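Local coordinates for putative uncharacterized protein PH0594 (PDB 4HXF), which probably cleaves peptides as a serine protease of the prolyl oligopeptidase family, an acylaminoacyl peptidase that assembles into a self-compartmentalizing hexamer, at residues A[356-370]-A[407-421]. Sequence-based numbering, arbitrary orientation.
Sequences FKSIDLELDGWYIKP and GYYIVYVNPRGSNGY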
loop_
_atom_site.group_PDB
_atom_site.type_symbol
_atom_site.label_atom_id
_atom_site.label_comp_id
_atom_site.label_asym_id
_atom_site.label_seq_id
_atom_site.Cartn_x
_atom_site.Cartn_y
_atom_site.Cartn_z
ATOM N N PHE A 356 -53.299 19.132 -31.548
ATOM C CA PHE A 356 -53.214 19.060 -33.003
ATOM C C PHE A 356 -53.908 17.810 -33.507
ATOM O O PHE A 356 -53.985 16.801 -32.786
ATOM C CB PHE A 356 -51.726 19.137 -33.446
ATOM C CG PHE A 356 -50.854 17.954 -33.052
ATOM C CD1 PHE A 356 -50.199 17.903 -31.797
ATOM C CD2 PHE A 356 -50.648 16.911 -33.936
ATOM C CE1 PHE A 356 -49.427 16.795 -31.482
ATOM C CE2 PHE A 356 -49.812 15.831 -33.629
ATOM C CZ PHE A 356 -49.212 15.800 -32.402
ATOM N N LYS A 357 -54.295 17.844 -34.767
ATOM C CA LYS A 357 -54.926 16.690 -35.374
ATOM C C LYS A 357 -53.879 15.876 -36.135
ATOM O O LYS A 357 -53.015 16.392 -36.801
ATOM C CB LYS A 357 -56.072 17.129 -36.271
ATOM C CG LYS A 357 -57.223 17.803 -35.512
ATOM C CD LYS A 357 -58.132 18.533 -36.462
ATOM C CE LYS A 357 -59.193 19.308 -35.689
ATOM N NZ LYS A 357 -58.662 19.554 -34.313
ATOM N N SER A 358 -54.039 14.574 -36.063
ATOM C CA SER A 358 -53.205 13.672 -36.825
ATOM C C SER A 358 -54.002 12.471 -37.277
ATOM O O SER A 358 -54.289 11.583 -36.488
ATOM C CB SER A 358 -52.027 13.258 -35.997
ATOM O OG SER A 358 -51.162 12.465 -36.828
ATOM N N ILE A 359 -54.276 12.444 -38.571
ATOM C CA ILE A 359 -54.975 11.315 -39.223
ATOM C C ILE A 359 -56.404 11.366 -38.581
ATOM O O ILE A 359 -57.117 12.384 -38.723
ATOM C CB ILE A 359 -54.220 9.952 -39.156
ATOM C CG1 ILE A 359 -52.759 10.102 -39.654
ATOM C CG2 ILE A 359 -54.971 8.884 -40.032
ATOM C CD1 ILE A 359 -51.962 8.799 -39.503
ATOM N N ASP A 360 -56.709 10.351 -37.793
ATOM C CA ASP A 360 -57.952 10.126 -37.093
ATOM C C ASP A 360 -57.987 10.605 -35.637
ATOM O O ASP A 360 -58.973 10.471 -35.017
ATOM C CB ASP A 360 -58.324 8.594 -37.169
ATOM C CG ASP A 360 -57.240 7.638 -36.615
ATOM O OD1 ASP A 360 -56.057 7.999 -36.590
ATOM O OD2 ASP A 360 -57.598 6.492 -36.258
ATOM N N LEU A 361 -56.914 11.211 -35.094
ATOM C CA LEU A 361 -56.877 11.503 -33.667
ATOM C C LEU A 361 -56.570 12.978 -33.453
ATOM O O LEU A 361 -56.088 13.632 -34.323
ATOM C CB LEU A 361 -55.754 10.699 -33.029
ATOM C CG LEU A 361 -55.903 9.159 -32.949
ATOM C CD1 LEU A 361 -54.703 8.473 -32.343
ATOM C CD2 LEU A 361 -57.220 8.890 -32.177
ATOM N N GLU A 362 -56.851 13.429 -32.253
ATOM C CA GLU A 362 -56.366 14.727 -31.721
ATOM C C GLU A 362 -55.382 14.433 -30.611
ATOM O O GLU A 362 -55.637 13.589 -29.756
ATOM C CB GLU A 362 -57.527 15.636 -31.287
ATOM C CG GLU A 362 -57.052 17.044 -30.862
ATOM C CD GLU A 362 -58.192 18.010 -30.536
ATOM O OE1 GLU A 362 -58.297 18.402 -29.347
ATOM O OE2 GLU A 362 -59.030 18.217 -31.434
ATOM N N LEU A 363 -54.173 15.043 -30.644
ATOM C CA LEU A 363 -53.052 14.657 -29.750
ATOM C C LEU A 363 -52.511 15.882 -29.031
ATOM O O LEU A 363 -52.804 17.058 -29.411
ATOM C CB LEU A 363 -51.880 14.095 -30.626
ATOM C CG LEU A 363 -52.180 12.889 -31.509
ATOM C CD1 LEU A 363 -50.848 12.390 -32.156
ATOM C CD2 LEU A 363 -52.749 11.792 -30.748
ATOM N N ASP A 364 -51.734 15.590 -27.987
ATOM C CA ASP A 364 -51.029 16.579 -27.216
ATOM C C ASP A 364 -49.606 16.810 -27.730
ATOM O O ASP A 364 -48.860 15.855 -27.967
ATOM C CB ASP A 364 -50.921 16.106 -25.775
ATOM C CG ASP A 364 -52.273 16.187 -25.019
ATOM O OD1 ASP A 364 -53.061 17.112 -25.192
ATOM O OD2 ASP A 364 -52.442 15.277 -24.186
ATOM N N GLY A 365 -49.272 18.103 -27.880
ATOM C CA GLY A 365 -47.875 18.518 -28.109
ATOM C C GLY A 365 -47.571 19.626 -27.119
ATOM O O GLY A 365 -48.433 20.230 -26.444
ATOM N N TRP A 366 -46.283 19.826 -26.947
ATOM C CA TRP A 366 -45.727 20.976 -26.230
ATOM C C TRP A 366 -44.544 21.628 -26.942
ATOM O O TRP A 366 -43.835 20.955 -27.692
ATOM C CB TRP A 366 -45.240 20.619 -24.806
ATOM C CG TRP A 366 -46.300 20.048 -23.879
ATOM C CD1 TRP A 366 -46.996 20.712 -22.916
ATOM C CD2 TRP A 366 -46.810 18.679 -23.838
ATOM N NE1 TRP A 366 -47.951 19.904 -22.309
ATOM C CE2 TRP A 366 -47.847 18.652 -22.810
ATOM C CE3 TRP A 366 -46.549 17.513 -24.554
ATOM C CZ2 TRP A 366 -48.532 17.534 -22.528
ATOM C CZ3 TRP A 366 -47.277 16.352 -24.238
ATOM C CH2 TRP A 366 -48.199 16.366 -23.258
ATOM N N TYR A 367 -44.346 22.922 -26.667
ATOM C CA TYR A 367 -43.102 23.523 -27.103
ATOM C C TYR A 367 -42.610 24.567 -26.185
ATOM O O TYR A 367 -43.361 25.081 -25.364
ATOM C CB TYR A 367 -43.307 24.116 -28.500
ATOM C CG TYR A 367 -44.139 25.345 -28.593
ATOM C CD1 TYR A 367 -45.522 25.246 -28.893
ATOM C CD2 TYR A 367 -43.594 26.613 -28.535
ATOM C CE1 TYR A 367 -46.291 26.344 -29.031
ATOM C CE2 TYR A 367 -44.416 27.708 -28.713
ATOM C CZ TYR A 367 -45.747 27.552 -28.979
ATOM O OH TYR A 367 -46.522 28.691 -29.211
ATOM N N ILE A 368 -41.298 24.792 -26.254
ATOM C CA ILE A 368 -40.652 25.858 -25.504
ATOM C C ILE A 368 -40.053 26.824 -26.483
ATOM O O ILE A 368 -39.365 26.452 -27.421
ATOM C CB ILE A 368 -39.526 25.340 -24.587
ATOM C CG1 ILE A 368 -40.060 24.413 -23.484
ATOM C CG2 ILE A 368 -38.722 26.497 -24.014
ATOM C CD1 ILE A 368 -39.030 23.511 -22.822
ATOM N N LYS A 369 -40.337 28.094 -26.248
ATOM C CA LYS A 369 -39.839 29.215 -27.092
ATOM C C LYS A 369 -38.655 29.909 -26.365
ATOM O O LYS A 369 -38.734 30.226 -25.152
ATOM C CB LYS A 369 -40.942 30.224 -27.391
ATOM C CG LYS A 369 -40.429 31.340 -28.275
ATOM C CD LYS A 369 -41.541 32.370 -28.430
ATOM C CE LYS A 369 -41.237 33.416 -29.493
ATOM N NZ LYS A 369 -42.318 34.478 -29.767
ATOM N N PRO A 370 -37.481 29.973 -27.050
ATOM C CA PRO A 370 -36.315 30.617 -26.459
ATOM C C PRO A 370 -36.454 32.128 -26.493
ATOM O O PRO A 370 -37.385 32.671 -27.097
ATOM C CB PRO A 370 -35.193 30.152 -27.398
ATOM C CG PRO A 370 -35.849 30.157 -28.717
ATOM C CD PRO A 370 -37.196 29.539 -28.434
ATOM N N GLY A 407 -30.948 29.017 -27.107
ATOM C CA GLY A 407 -31.551 29.749 -28.219
ATOM C C GLY A 407 -32.323 28.815 -29.164
ATOM O O GLY A 407 -32.627 29.210 -30.303
ATOM N N TYR A 408 -32.698 27.631 -28.680
ATOM C CA TYR A 408 -33.490 26.691 -29.501
ATOM C C TYR A 408 -34.953 26.579 -29.068
ATOM O O TYR A 408 -35.241 26.549 -27.881
ATOM C CB TYR A 408 -32.923 25.258 -29.524
ATOM C CG TYR A 408 -31.496 25.050 -29.980
ATOM C CD1 TYR A 408 -30.396 25.396 -29.188
ATOM C CD2 TYR A 408 -31.235 24.556 -31.257
ATOM C CE1 TYR A 408 -29.090 25.276 -29.623
ATOM C CE2 TYR A 408 -29.901 24.431 -31.688
ATOM C CZ TYR A 408 -28.879 24.736 -30.888
ATOM O OH TYR A 408 -27.591 24.575 -31.325
ATOM N N TYR A 409 -35.836 26.561 -30.047
ATOM C CA TYR A 409 -37.169 26.002 -29.812
ATOM C C TYR A 409 -37.009 24.529 -29.474
ATOM O O TYR A 409 -36.201 23.823 -30.072
ATOM C CB TYR A 409 -38.062 26.090 -31.046
ATOM C CG TYR A 409 -38.753 27.437 -31.234
ATOM C CD1 TYR A 409 -38.168 28.410 -32.039
ATOM C CD2 TYR A 409 -39.986 27.701 -30.638
ATOM C CE1 TYR A 409 -38.839 29.603 -32.316
ATOM C CE2 TYR A 409 -40.642 28.890 -30.874
ATOM C CZ TYR A 409 -40.051 29.834 -31.718
ATOM O OH TYR A 409 -40.811 31.008 -31.913
ATOM N N ILE A 410 -37.860 24.052 -28.597
ATOM C CA ILE A 410 -37.954 22.638 -28.231
ATOM C C ILE A 410 -39.416 22.238 -28.522
ATOM O O ILE A 410 -40.372 22.963 -28.138
ATOM C CB ILE A 410 -37.725 22.466 -26.715
ATOM C CG1 ILE A 410 -36.453 23.218 -26.244
ATOM C CG2 ILE A 410 -37.721 21.011 -26.298
ATOM C CD1 ILE A 410 -35.140 22.765 -26.935
ATOM N N VAL A 411 -39.557 21.131 -29.247
ATOM C CA VAL A 411 -40.909 20.651 -29.576
ATOM C C VAL A 411 -40.983 19.167 -29.320
ATOM O O VAL A 411 -40.090 18.412 -29.624
ATOM C CB VAL A 411 -41.359 21.026 -30.997
ATOM C CG1 VAL A 411 -40.554 20.472 -32.072
ATOM C CG2 VAL A 411 -42.873 20.622 -31.219
ATOM N N TYR A 412 -42.094 18.725 -28.779
ATOM C CA TYR A 412 -42.248 17.307 -28.427
ATOM C C TYR A 412 -43.762 16.931 -28.255
ATOM O O TYR A 412 -44.580 17.783 -27.852
ATOM C CB TYR A 412 -41.479 16.996 -27.155
ATOM C CG TYR A 412 -41.796 17.767 -25.868
ATOM C CD1 TYR A 412 -41.150 18.944 -25.533
ATOM C CD2 TYR A 412 -42.756 17.321 -25.011
ATOM C CE1 TYR A 412 -41.492 19.592 -24.382
ATOM C CE2 TYR A 412 -43.037 17.985 -23.787
ATOM C CZ TYR A 412 -42.339 19.117 -23.515
ATOM O OH TYR A 412 -42.684 19.721 -22.307
ATOM N N VAL A 413 -44.107 15.704 -28.675
ATOM C CA VAL A 413 -45.518 15.298 -28.616
ATOM C C VAL A 413 -45.627 13.928 -27.995
ATOM O O VAL A 413 -44.646 13.199 -27.842
ATOM C CB VAL A 413 -46.186 15.295 -30.050
ATOM C CG1 VAL A 413 -45.844 16.675 -30.758
ATOM C CG2 VAL A 413 -45.722 14.037 -30.940
ATOM N N ASN A 414 -46.899 13.537 -27.724
ATOM C CA ASN A 414 -47.178 12.139 -27.339
ATOM C C ASN A 414 -47.896 11.442 -28.512
ATOM O O ASN A 414 -49.136 11.547 -28.666
ATOM C CB ASN A 414 -48.026 12.105 -26.073
ATOM C CG ASN A 414 -47.213 12.288 -24.804
ATOM O OD1 ASN A 414 -46.050 11.852 -24.755
ATOM N ND2 ASN A 414 -47.821 12.880 -23.721
ATOM N N PRO A 415 -47.142 10.753 -29.368
ATOM C CA PRO A 415 -47.824 10.118 -30.528
ATOM C C PRO A 415 -48.605 8.916 -30.036
ATOM O O PRO A 415 -48.409 8.442 -28.873
ATOM C CB PRO A 415 -46.660 9.638 -31.396
ATOM C CG PRO A 415 -45.528 9.558 -30.474
ATOM C CD PRO A 415 -45.668 10.576 -29.356
ATOM N N ARG A 416 -49.471 8.361 -30.865
ATOM C CA ARG A 416 -50.056 7.077 -30.518
ATOM C C ARG A 416 -48.976 6.037 -30.251
ATOM O O ARG A 416 -47.851 6.060 -30.749
ATOM C CB ARG A 416 -51.010 6.615 -31.658
ATOM C CG ARG A 416 -50.284 6.056 -32.939
ATOM C CD ARG A 416 -51.269 6.021 -34.107
ATOM N NE ARG A 416 -51.597 7.386 -34.500
ATOM C CZ ARG A 416 -52.688 7.776 -35.094
ATOM N NH1 ARG A 416 -53.621 6.897 -35.492
ATOM N NH2 ARG A 416 -52.876 9.035 -35.358
ATOM N N GLY A 417 -49.320 5.242 -29.241
ATOM C CA GLY A 417 -48.385 4.360 -28.587
ATOM C C GLY A 417 -47.968 4.866 -27.208
ATOM O O GLY A 417 -47.505 4.051 -26.390
ATOM N N SER A 418 -48.048 6.175 -26.932
ATOM C CA SER A 418 -47.612 6.743 -25.673
ATOM C C SER A 418 -48.493 6.269 -24.531
ATOM O O SER A 418 -49.733 5.962 -24.713
ATOM C CB SER A 418 -47.680 8.223 -25.702
ATOM O OG SER A 418 -46.854 8.841 -26.712
ATOM N N ASN A 419 -47.920 6.278 -23.357
ATOM C CA ASN A 419 -48.721 6.234 -22.117
ATOM C C ASN A 419 -49.449 7.508 -21.850
ATOM O O ASN A 419 -49.158 8.544 -22.422
ATOM C CB ASN A 419 -47.805 5.903 -20.904
ATOM C CG ASN A 419 -48.493 4.998 -19.891
ATOM O OD1 ASN A 419 -49.726 4.886 -19.867
ATOM N ND2 ASN A 419 -47.683 4.277 -19.109
ATOM N N GLY A 420 -50.484 7.430 -21.006
ATOM C CA GLY A 420 -51.203 8.569 -20.542
ATOM C C GLY A 420 -52.580 8.820 -21.096
ATOM O O GLY A 420 -53.284 9.776 -20.726
ATOM N N TYR A 421 -53.033 7.913 -21.952
ATOM C CA TYR A 421 -54.251 8.017 -22.681
ATOM C C TYR A 421 -54.972 6.672 -22.557
ATOM O O TYR A 421 -54.725 5.898 -21.650
ATOM C CB TYR A 421 -53.894 8.387 -24.135
ATOM C CG TYR A 421 -53.098 9.677 -24.152
ATOM C CD1 TYR A 421 -51.714 9.642 -24.083
ATOM C CD2 TYR A 421 -53.697 10.908 -24.231
ATOM C CE1 TYR A 421 -50.982 10.799 -23.970
ATOM C CE2 TYR A 421 -52.919 12.087 -24.166
ATOM C CZ TYR A 421 -51.557 11.997 -24.103
ATOM O OH TYR A 421 -50.859 13.174 -23.982
HETATM O O HOH W 1 -51.287 12.837 -27.438
#
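D364 and N414 illustrate how neighbouring backbone and side-chain groups satisfy one another across two segments. N414 N donates to D364 O (3.0 Å), while a single water accepts from D364 N and donates to N414 O, so one water bridges the two backbones there. The D364 carboxylate is shared: Y421 OH donates to D364 OD2 (2.6 Å), on the anti lone pair, and OD1 forms a salt bridge with R355 and a hydrogen bond with H353. N414 ND2 in turn donates to Y421 OH (3.1 Å), which thus both gives and receives.

These strands, 361-368 and 409-413, run antiparallel in the mixed sheet of the alpha/beta-hydrolase domain, where 409-413 then lies parallel to 378-384. Two hydrogen-bonded pairs, W366 with Y412 and I368 with I410, consume four N-H and four C=O groups. Y412 CG stands between its backbone N and carbonyl carbon (chi1 58°), which helps bring the ring face under W366 CB.

Near the type II' turn of the hairpin, R416 NH1 forms a salt bridge with D360 OD1 (2.9 Å), on the syn lone pair and in the guanidinium plane, while D360 OD2 is held by R428; L361 CD1 and I359 CD1 cover opposite faces. NH2 bonds weakly to S358 O and pairs with D440.

At the far end, P370 CD rests over the centre of the Y409 ring (3.9 Å from the centroid), and K369 runs alongside it. Y409 OH, like Y367 OH, bonds E452; an alanine at Y409 would probably leave P370 without its aromatic bed and E452 short of one hydroxyl partner. Y408 O, buried here, finds no partner.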